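Local coordinates for protein purine nucleoside phosphorylase (Bacillus licheniformis, PDB 6DZD) that probably cleaves purine nucleosides such as adenosine and inosine with phosphate, releasing the free base, and probably also deaminates adenosine, at residues Thr51-Gln56 with Gln60-Asn65; Asp89-Val94 with Ala161-Met166. All blocks are in the same frame, centred on the assembly; numbering follows the deposited sequence.

Contact 1. Residues Thr51-Gln56 with Gln60-Asn65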
loop_
_atom_site.group_PDB
_atom_site.type_symbol
_atom_site.label_atom_id
_atom_site.label_comp_id
_atom_site.label_asym_id
_atom_site.label_seq_id
_atom_site.Cartn_x
_atom_site.Cartn_y
_atom_site.Cartn_z
ATOM N N THR A 51 6.315 -4.296 10.984
ATOM C CA THR A 51 6.479 -2.850 10.943
ATOM C C THR A 51 5.291 -2.081 11.504
ATOM O O THR A 51 5.297 -0.846 11.462
ATOM C CB THR A 51 6.727 -2.399 9.503
ATOM O OG1 THR A 51 5.581 -2.753 8.730
ATOM C CG2 THR A 51 7.957 -3.091 8.922
ATOM N N GLY A 52 4.280 -2.761 12.037
ATOM C CA GLY A 52 3.119 -2.092 12.585
ATOM C C GLY A 52 3.270 -1.886 14.081
ATOM O O GLY A 52 3.633 -2.811 14.818
ATOM N N LEU A 53 3.003 -0.653 14.516
ATOM C CA LEU A 53 2.953 -0.327 15.928
ATOM C C LEU A 53 1.552 -0.499 16.492
ATOM O O LEU A 53 1.340 -0.269 17.682
ATOM C CB LEU A 53 3.435 1.110 16.167
ATOM C CG LEU A 53 4.929 1.444 16.056
ATOM C CD1 LEU A 53 5.179 2.966 16.119
ATOM C CD2 LEU A 53 5.725 0.704 17.133
ATOM N N HIS A 54 0.597 -0.925 15.680
ATOM C CA HIS A 54 -0.797 -0.991 16.089
ATOM C C HIS A 54 -1.319 -2.426 16.174
ATOM O O HIS A 54 -2.534 -2.641 16.129
ATOM C CB HIS A 54 -1.647 -0.162 15.125
ATOM C CG HIS A 54 -1.583 -0.652 13.713
ATOM N ND1 HIS A 54 -0.413 -0.661 12.982
ATOM C CD2 HIS A 54 -2.536 -1.176 12.905
ATOM C CE1 HIS A 54 -0.653 -1.158 11.780
ATOM N NE2 HIS A 54 -1.932 -1.478 11.707
ATOM N N VAL A 55 -0.436 -3.418 16.244
ATOM C CA VAL A 55 -0.868 -4.808 16.272
ATOM C C VAL A 55 -0.409 -5.518 17.551
ATOM O O VAL A 55 -0.299 -6.741 17.582
ATOM C CB VAL A 55 -0.401 -5.557 15.012
ATOM C CG1 VAL A 55 -0.982 -4.914 13.757
ATOM C CG2 VAL A 55 1.116 -5.597 14.951
ATOM N N GLN A 56 -0.142 -4.753 18.610
ATOM C CA GLN A 56 0.228 -5.289 19.924
ATOM C C GLN A 56 1.460 -6.197 19.864
ATOM O O GLN A 56 1.572 -7.168 20.614
ATOM C CB GLN A 56 -0.956 -6.037 20.540
ATOM C CG GLN A 56 -2.283 -5.315 20.412
ATOM C CD GLN A 56 -3.441 -6.188 20.890
ATOM O OE1 GLN A 56 -3.892 -7.099 20.180
ATOM N NE2 GLN A 56 -3.908 -5.936 22.120
ATOM N N GLN A 60 9.506 -1.890 20.915
ATOM C CA GLN A 60 10.918 -1.717 20.599
ATOM C C GLN A 60 11.341 -2.570 19.411
ATOM O O GLN A 60 12.243 -2.182 18.664
ATOM C CB GLN A 60 11.783 -2.042 21.820
ATOM C CG GLN A 60 13.188 -1.524 21.677
ATOM C CD GLN A 60 13.213 -0.193 20.920
ATOM O OE1 GLN A 60 12.738 0.837 21.427
ATOM N NE2 GLN A 60 13.752 -0.208 19.693
ATOM N N HIS A 61 10.739 -3.751 19.243
ATOM C CA HIS A 61 11.080 -4.587 18.095
ATOM C C HIS A 61 10.611 -3.951 16.786
ATOM O O HIS A 61 11.317 -4.020 15.774
ATOM C CB HIS A 61 10.519 -6.000 18.276
ATOM C CG HIS A 61 11.237 -6.805 19.325
ATOM N ND1 HIS A 61 10.755 -8.002 19.809
ATOM C CD2 HIS A 61 12.396 -6.574 19.991
ATOM C CE1 HIS A 61 11.583 -8.470 20.729
ATOM N NE2 HIS A 61 12.591 -7.627 20.853
ATOM N N VAL A 62 9.424 -3.331 16.783
ATOM C CA VAL A 62 8.899 -2.696 15.569
ATOM C C VAL A 62 9.761 -1.503 15.165
ATOM O O VAL A 62 10.090 -1.319 13.986
ATOM C CB VAL A 62 7.431 -2.274 15.772
ATOM C CG1 VAL A 62 6.880 -1.651 14.514
ATOM C CG2 VAL A 62 6.565 -3.455 16.209
ATOM N N ILE A 63 10.129 -0.665 16.139
ATOM C CA ILE A 63 10.992 0.473 15.848
ATOM C C ILE A 63 12.338 0.000 15.312
ATOM O O ILE A 63 12.910 0.611 14.394
ATOM C CB ILE A 63 11.132 1.353 17.100
ATOM C CG1 ILE A 63 9.840 2.159 17.285
ATOM C CG2 ILE A 63 12.343 2.250 16.983
ATOM C CD1 ILE A 63 9.570 2.588 18.697
ATOM N N ASN A 64 12.852 -1.110 15.854
ATOM C CA ASN A 64 14.097 -1.662 15.336
ATOM C C ASN A 64 13.906 -2.240 13.934
ATOM O O ASN A 64 14.795 -2.109 13.083
ATOM C CB ASN A 64 14.666 -2.688 16.311
ATOM C CG ASN A 64 15.361 -2.024 17.488
ATOM O OD1 ASN A 64 15.571 -0.811 17.493
ATOM N ND2 ASN A 64 15.704 -2.812 18.501
ATOM N N ASN A 65 12.756 -2.861 13.655
ATOM C CA ASN A 65 12.528 -3.311 12.285
ATOM C C ASN A 65 12.452 -2.116 11.327
ATOM O O ASN A 65 12.997 -2.161 10.216
ATOM C CB ASN A 65 11.238 -4.129 12.193
ATOM C CG ASN A 65 11.267 -5.379 13.025
ATOM O OD1 ASN A 65 12.327 -5.921 13.325
ATOM N ND2 ASN A 65 10.087 -5.862 13.393
#
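Val-62 sets its CG1 methyl squarely over one face of the flat peptide group that joins Thr-51 to Gly-52, with CG1 of Val-62 3.4 Å from C of Thr-51. A second flat group, the ring of His-54, has one face covered from its own segment: Val-55 CG1 lies 4.0 Å above the plane of the His-54 ring, over its centre. From outside the segment Tyr-106 also meets this ring, with planes about 20° apart. At the helix, the first torsion of Val-62 carries CG1 anti to the backbone N (chi1 -179°) and puts CG2 beside that nitrogen. Both methyls border the next carbonyl, CG2 of Val-62 being the nearer at 3.3 Å from O of Gly-52. Leu-53 comes in from another side, its chain slanting across that of Val-62, with CD2 of Leu-53 3.7 Å from CB of Val-62. CD2 of Leu-53 is also 4.4 Å from CG1 of Ile-63. All are van der Waals contacts, those of Leu-53 being the apolar side-chain pairs, and the polar ends of the neighbouring groups are used in other directions. Thr-51 OG1 bonds to O of Arg-269, and Arg-66 NE takes the Thr-51 carbonyl. Asn-65 ties the helix to the preceding loop, its ND2 bonding to Asn-50 O and its OD1 accepting from Glu-41 N. What results is loop-on-helix packing in the YfiH/LACC1 fold: the connection after strand 30-35 folds back on the first turns of helix 59-72, with a branched residue of the helix set against the loop backbone.

Contact 2. Residues Asp89-Val94 with Ala161-Met166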
loop_
_atom_site.group_PDB
_atom_site.type_symbol
_atom_site.label_atom_id
_atom_site.label_comp_id
_atom_site.label_asym_id
_atom_site.label_seq_id
_atom_site.Cartn_x
_atom_site.Cartn_y
_atom_site.Cartn_z
ATOM N N ASP A 89 -10.810 6.932 3.315
ATOM C CA ASP A 89 -10.252 7.419 2.061
ATOM C C ASP A 89 -9.628 8.800 2.206
ATOM O O ASP A 89 -9.661 9.598 1.271
ATOM C CB ASP A 89 -11.308 7.409 0.962
ATOM C CG ASP A 89 -12.453 8.365 1.242
ATOM O OD1 ASP A 89 -12.640 8.781 2.413
ATOM O OD2 ASP A 89 -13.171 8.705 0.278
ATOM N N ARG A 90 -9.045 9.095 3.361
ATOM C CA ARG A 90 -8.389 10.377 3.566
ATOM C C ARG A 90 -6.968 10.357 2.999
ATOM O O ARG A 90 -6.185 9.441 3.277
ATOM C CB ARG A 90 -8.365 10.726 5.054
ATOM C CG ARG A 90 -7.905 12.137 5.362
ATOM C CD ARG A 90 -7.910 12.416 6.866
ATOM N N ILE A 91 -6.645 11.365 2.193
ATOM C CA ILE A 91 -5.327 11.524 1.598
ATOM C C ILE A 91 -4.708 12.797 2.138
ATOM O O ILE A 91 -5.289 13.877 2.008
ATOM C CB ILE A 91 -5.393 11.593 0.072
ATOM C CG1 ILE A 91 -6.141 10.383 -0.452
ATOM C CG2 ILE A 91 -3.992 11.683 -0.485
ATOM C CD1 ILE A 91 -6.345 10.391 -1.949
ATOM N N HIS A 92 -3.508 12.689 2.672
ATOM C CA HIS A 92 -2.855 13.814 3.311
ATOM C C HIS A 92 -1.637 14.188 2.489
ATOM O O HIS A 92 -0.859 13.314 2.096
ATOM C CB HIS A 92 -2.463 13.449 4.741
ATOM C CG HIS A 92 -1.732 14.526 5.473
ATOM N ND1 HIS A 92 -2.367 15.417 6.312
ATOM C CD2 HIS A 92 -0.416 14.840 5.513
ATOM C CE1 HIS A 92 -1.471 16.238 6.834
ATOM N NE2 HIS A 92 -0.281 15.908 6.366
ATOM N N LYS A 93 -1.491 15.480 2.205
ATOM C CA LYS A 93 -0.322 15.993 1.503
ATOM C C LYS A 93 0.759 16.251 2.547
ATOM O O LYS A 93 0.680 17.226 3.306
ATOM C CB LYS A 93 -0.669 17.253 0.718
ATOM C CG LYS A 93 0.520 17.931 0.146
ATOM C CD LYS A 93 0.145 18.985 -0.892
ATOM C CE LYS A 93 1.409 19.483 -1.592
ATOM N NZ LYS A 93 1.178 20.585 -2.554
ATOM N N VAL A 94 1.777 15.390 2.574
ATOM C CA VAL A 94 2.802 15.442 3.610
ATOM C C VAL A 94 3.782 16.569 3.316
ATOM O O VAL A 94 4.324 16.659 2.210
ATOM C CB VAL A 94 3.520 14.088 3.722
ATOM C CG1 VAL A 94 4.488 14.105 4.877
ATOM C CG2 VAL A 94 2.508 12.973 3.906
ATOM N N ALA A 161 -8.735 6.399 -6.872
ATOM C CA ALA A 161 -9.113 7.413 -7.844
ATOM C C ALA A 161 -9.008 8.811 -7.255
ATOM O O ALA A 161 -8.763 9.773 -7.994
ATOM C CB ALA A 161 -10.526 7.154 -8.361
ATOM N N SER A 162 -9.182 8.947 -5.935
ATOM C CA SER A 162 -9.035 10.254 -5.307
ATOM C C SER A 162 -7.598 10.743 -5.371
ATOM O O SER A 162 -7.350 11.941 -5.514
ATOM C CB SER A 162 -9.495 10.194 -3.854
ATOM O OG SER A 162 -10.901 10.117 -3.762
ATOM N N MET A 163 -6.637 9.838 -5.282
ATOM C CA MET A 163 -5.256 10.271 -5.421
ATOM C C MET A 163 -5.042 10.925 -6.771
ATOM O O MET A 163 -4.406 11.980 -6.861
ATOM C CB MET A 163 -4.293 9.098 -5.241
ATOM C CG MET A 163 -2.861 9.574 -5.199
ATOM S SD MET A 163 -2.517 10.486 -3.676
ATOM C CE MET A 163 -2.384 9.110 -2.507
ATOM N N VAL A 164 -5.564 10.302 -7.833
ATOM C CA VAL A 164 -5.395 10.841 -9.177
ATOM C C VAL A 164 -6.177 12.138 -9.333
ATOM O O VAL A 164 -5.690 13.102 -9.938
ATOM C CB VAL A 164 -5.813 9.800 -10.228
ATOM C CG1 VAL A 164 -5.725 10.394 -11.603
ATOM C CG2 VAL A 164 -4.963 8.547 -10.119
ATOM N N ASP A 165 -7.397 12.193 -8.786
ATOM C CA ASP A 165 -8.176 13.425 -8.863
ATOM C C ASP A 165 -7.497 14.551 -8.081
ATOM O O ASP A 165 -7.567 15.724 -8.473
ATOM C CB ASP A 165 -9.612 13.174 -8.380
ATOM C CG ASP A 165 -10.581 14.272 -8.831
ATOM O OD1 ASP A 165 -10.681 14.534 -10.065
ATOM O OD2 ASP A 165 -11.236 14.896 -7.950
ATOM N N MET A 166 -6.848 14.206 -6.959
ATOM C CA MET A 166 -6.117 15.184 -6.154
ATOM C C MET A 166 -4.871 15.682 -6.872
ATOM O O MET A 166 -4.505 16.851 -6.728
ATOM C CB MET A 166 -5.747 14.590 -4.795
ATOM C CG MET A 166 -5.751 15.575 -3.660
ATOM S SD MET A 166 -6.130 14.775 -2.072
ATOM C CE MET A 166 -7.881 15.135 -1.893
HETATM O O HOH W 1 -12.193 8.454 -2.411
#
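A water bridges Ser-162 and Asp-89, donating to OD2 of Asp-89 at 2.9 Å from its own oxygen and accepting from OG of Ser-162. Beside that polar link, Ile-91 packs on the helix. Its CD1 lies over the backbone, 3.4 Å from N of Met-163, and also meets CB of Ser-162 at 3.7 Å. The other branch, CG2 of Ile-91, touches CE of Met-163 at 3.6 Å, because bends of 70° and 76° at the second and third torsions fold the thioether back toward the strand. SD of Met-166 closes the other flank, 3.9 Å from CB of Ile-91. This is helix-on-sheet layering: 91-93, an edge strand running parallel to 115-118, packs against helix 159-169, with the axes of the strand and of segment 161-166 10.1 Å apart and 34° from parallel. Replacing Ile-91 by an alanine, without CD1 and CG2, would probably open a gap over the backbone at Met-163 and strip CE of Met-163 of its strand partner. Next to it, Tyr-117 of the adjoining strand packs on both Ile-91 and Met-163, and Phe-137 of strand 133-139 touches Met-163. Farther along the strand, Lys-93 NZ forms a salt bridge with Glu-171.

Contact 1 and contact 2 are separate examples of one packing theme, an aliphatic side chain set against backbone, with the roles exchanged: in contact 1 the helix supplies the side chain, in contact 2 the strand does. Their centres are 26 Å apart and their nearest atoms about 14 Å, so neither touches the other. Contact 1 lies against the sheet containing strand 124-129, through Thr-51 and His-54 on Cys-128; contact 2 includes the edge strand 91-93 of the second sheet. Both lie away from the zinc site of Cys-189, Cys-190, Cys-249 and Cys-252. Contact 2 is near a possible Cys-132, His-149 and Asp-114 triad, which Ile-91 approaches without touching.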